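Local coordinates for protein putative oxidoreductase (Klebsiella pneumoniae subsp. pneumoniae MGH 78578, PDB 3E82) that probably acts as a nucleotide-dependent oxidoreductase of the Gfo/Idh/MocA family, with a Rossmann-type domain expected to bind NAD, at residues B[70-75]-B[93-98]. Numbering follows the deposited sequence.
Sequences LVVIAS and HVVVDK
V71 and I73 exchange backbone hydrogen bonds with H93, V95 and D97, pairing strands 70-73 and 93-96 in parallel; with helix 80-89 linking them in the chain they form a beta-alpha-beta unit of the Rossmann domain. The strand axes run 16° apart, and the bonds follow the parallel pattern: V71 N to H93 O (2.8 Å), V95 N to V71 O, I73 N to V95 O, and D97 N to I73 O (3.0 Å). The first meets its carbonyl at a tilt, 27° out of the plane, whereas the two central bonds are nearly collinear with C=O.

On one face, L70 CG lies anti to its backbone N (chi1 168°), and CD1 reaches over the neighbouring strand to within 3.3 Å of H93 O, the acceptor of the V71 bond, and on to H93 CB (3.6 Å) and V95 CG2 (4.1 Å). V72 CG2 adds a looser touch on V95 CB, and helix 300-310 covers this group through L310, Y302 and Y303. On the other face the I73 and V94 side chains cross at an oblique angle, CD1 meeting CG1 at 4.0 Å, with L83 and A87 of helix 80-89 packing against I73 and V94 respectively.

Next to these pairs, the A74 side chain touches H23 of helix 17-28, whose first turn carries the last glycine of a probable GxGxxG-type dinucleotide-binding motif. H23 NE2 also hydrogen-bonds D97 OD1, anchoring one carboxylate oxygen, while a water donates to both D97 OD2 (2.8 Å) and S75 O (3.2 Å).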
ATOM      1  N   LEU B  70     -30.468  19.027  22.589  1.00 20.27           N
ATOM      2  CA  LEU B  70     -29.467  18.614  21.622  1.00 20.02           C
ATOM      3  C   LEU B  70     -30.060  18.289  20.264  1.00 18.30           C
ATOM      4  O   LEU B  70     -31.050  17.569  20.162  1.00 21.13           O
ATOM      5  CB  LEU B  70     -28.724  17.384  22.155  1.00 20.49           C
ATOM      6  CG  LEU B  70     -27.825  16.610  21.187  1.00 17.22           C
ATOM      7  CD1 LEU B  70     -26.678  17.486  20.717  1.00 15.35           C
ATOM      8  CD2 LEU B  70     -27.308  15.367  21.886  1.00 17.88           C
ATOM      9  N   VAL B  71     -29.430  18.811  19.222  1.00 18.48           N
ATOM     10  CA  VAL B  71     -29.865  18.575  17.853  1.00 17.74           C
ATOM     11  C   VAL B  71     -28.899  17.614  17.161  1.00 18.59           C
ATOM     12  O   VAL B  71     -27.686  17.814  17.206  1.00 17.48           O
ATOM     13  CB  VAL B  71     -29.908  19.914  17.057  1.00 17.96           C
ATOM     14  CG1 VAL B  71     -30.163  19.651  15.581  1.00 16.87           C
ATOM     15  CG2 VAL B  71     -30.999  20.822  17.631  1.00 17.06           C
ATOM     16  N   VAL B  72     -29.438  16.564  16.545  1.00 17.66           N
ATOM     17  CA  VAL B  72     -28.631  15.593  15.808  1.00 17.69           C
ATOM     18  C   VAL B  72     -29.006  15.779  14.328  1.00 18.14           C
ATOM     19  O   VAL B  72     -30.128  15.480  13.915  1.00 17.48           O
ATOM     20  CB  VAL B  72     -28.936  14.130  16.252  1.00 17.52           C
ATOM     21  CG1 VAL B  72     -28.190  13.145  15.362  1.00 16.13           C
ATOM     22  CG2 VAL B  72     -28.524  13.924  17.710  1.00 19.05           C
ATOM     23  N   ILE B  73     -28.065  16.281  13.540  1.00 18.15           N
ATOM     24  CA  ILE B  73     -28.311  16.547  12.129  1.00 17.80           C
ATOM     25  C   ILE B  73     -27.955  15.383  11.213  1.00 18.79           C
ATOM     26  O   ILE B  73     -26.785  15.026  11.041  1.00 20.13           O
ATOM     27  CB  ILE B  73     -27.561  17.814  11.712  1.00 17.49           C
ATOM     28  CG1 ILE B  73     -27.991  18.961  12.640  1.00 19.40           C
ATOM     29  CG2 ILE B  73     -27.837  18.145  10.248  1.00 16.71           C
ATOM     30  CD1 ILE B  73     -27.402  20.299  12.284  1.00 20.34           C
ATOM     31  N   ALA B  74     -28.991  14.797  10.625  1.00 18.63           N
ATOM     32  CA  ALA B  74     -28.846  13.657   9.731  1.00 19.05           C
ATOM     33  C   ALA B  74     -29.650  13.898   8.450  1.00 20.02           C
ATOM     34  O   ALA B  74     -30.194  12.969   7.859  1.00 20.10           O
ATOM     35  CB  ALA B  74     -29.339  12.391  10.428  1.00 17.92           C
ATOM     36  N   SER B  75     -29.727  15.160   8.049  1.00 21.77           N
ATOM     37  CA  SER B  75     -30.444  15.569   6.842  1.00 22.99           C
ATOM     38  C   SER B  75     -29.427  15.607   5.689  1.00 22.60           C
ATOM     39  O   SER B  75     -28.257  15.288   5.897  1.00 22.12           O
ATOM     40  CB  SER B  75     -31.065  16.948   7.083  1.00 22.45           C
ATOM     41  OG  SER B  75     -30.112  17.845   7.627  1.00 22.18           O
ATOM     42  N   HIS B  93     -27.207  22.316  21.631  1.00 20.80           N
ATOM     43  CA  HIS B  93     -25.973  21.560  21.471  1.00 20.48           C
ATOM     44  C   HIS B  93     -26.170  20.883  20.120  1.00 20.73           C
ATOM     45  O   HIS B  93     -27.312  20.610  19.723  1.00 19.59           O
ATOM     46  CB  HIS B  93     -25.835  20.510  22.568  1.00 21.16           C
ATOM     47  CG  HIS B  93     -25.629  21.094  23.928  1.00 23.56           C
ATOM     48  ND1 HIS B  93     -24.524  21.854  24.251  1.00 23.01           N
ATOM     49  CD2 HIS B  93     -26.402  21.060  25.038  1.00 23.56           C
ATOM     50  CE1 HIS B  93     -24.627  22.263  25.504  1.00 23.58           C
ATOM     51  NE2 HIS B  93     -25.757  21.796  26.004  1.00 25.86           N
ATOM     52  N   VAL B  94     -25.079  20.601  19.419  1.00 19.34           N
ATOM     53  CA  VAL B  94     -25.204  20.003  18.099  1.00 19.16           C
ATOM     54  C   VAL B  94     -24.249  18.866  17.768  1.00 19.99           C
ATOM     55  O   VAL B  94     -23.060  18.932  18.063  1.00 19.96           O
ATOM     56  CB  VAL B  94     -25.016  21.082  17.009  1.00 20.89           C
ATOM     57  CG1 VAL B  94     -25.224  20.474  15.628  1.00 20.74           C
ATOM     58  CG2 VAL B  94     -25.970  22.244  17.252  1.00 21.21           C
ATOM     59  N   VAL B  95     -24.798  17.816  17.161  1.00 18.39           N
ATOM     60  CA  VAL B  95     -24.014  16.688  16.688  1.00 17.82           C
ATOM     61  C   VAL B  95     -24.335  16.654  15.189  1.00 19.05           C
ATOM     62  O   VAL B  95     -25.503  16.580  14.802  1.00 18.37           O
ATOM     63  CB  VAL B  95     -24.443  15.356  17.336  1.00 18.77           C
ATOM     64  CG1 VAL B  95     -23.972  14.180  16.472  1.00 16.49           C
ATOM     65  CG2 VAL B  95     -23.840  15.249  18.744  1.00 16.20           C
ATOM     66  N   VAL B  96     -23.302  16.734  14.357  1.00 19.05           N
ATOM     67  CA  VAL B  96     -23.489  16.734  12.906  1.00 18.52           C
ATOM     68  C   VAL B  96     -22.975  15.457  12.259  1.00 19.06           C
ATOM     69  O   VAL B  96     -21.822  15.070  12.447  1.00 18.80           O
ATOM     70  CB  VAL B  96     -22.755  17.923  12.245  1.00 17.77           C
ATOM     71  CG1 VAL B  96     -23.155  18.035  10.768  1.00 17.08           C
ATOM     72  CG2 VAL B  96     -23.051  19.199  13.001  1.00 16.76           C
ATOM     73  N   ASP B  97     -23.848  14.804  11.508  1.00 19.86           N
ATOM     74  CA  ASP B  97     -23.497  13.587  10.794  1.00 20.69           C
ATOM     75  C   ASP B  97     -22.485  14.011   9.714  1.00 21.24           C
ATOM     76  O   ASP B  97     -22.518  15.151   9.251  1.00 18.27           O
ATOM     77  CB  ASP B  97     -24.763  13.018  10.152  1.00 24.19           C
ATOM     78  CG  ASP B  97     -24.623  11.575   9.754  1.00 28.41           C
ATOM     79  OD1 ASP B  97     -24.375  10.734  10.645  1.00 29.96           O
ATOM     80  OD2 ASP B  97     -24.769  11.278   8.548  1.00 30.23           O
ATOM     81  N   LYS B  98     -21.571  13.129   9.323  1.00 19.58           N
ATOM     82  CA  LYS B  98     -20.615  13.508   8.288  1.00 21.35           C
ATOM     83  C   LYS B  98     -21.358  13.777   6.969  1.00 19.96           C
ATOM     84  O   LYS B  98     -22.354  13.124   6.667  1.00 19.14           O
ATOM     85  CB  LYS B  98     -19.563  12.408   8.079  1.00 22.16           C
ATOM     86  CG  LYS B  98     -18.640  12.165   9.283  1.00 23.25           C
ATOM     87  CD  LYS B  98     -17.487  11.227   8.913  1.00 24.77           C
ATOM     88  CE  LYS B  98     -17.974   9.847   8.496  1.00 22.94           C
ATOM     89  NZ  LYS B  98     -18.542   9.100   9.645  1.00 25.63           N
TER
HETATM   90  O   HOH W   1     -26.270  13.025   6.914  1.00 29.69           O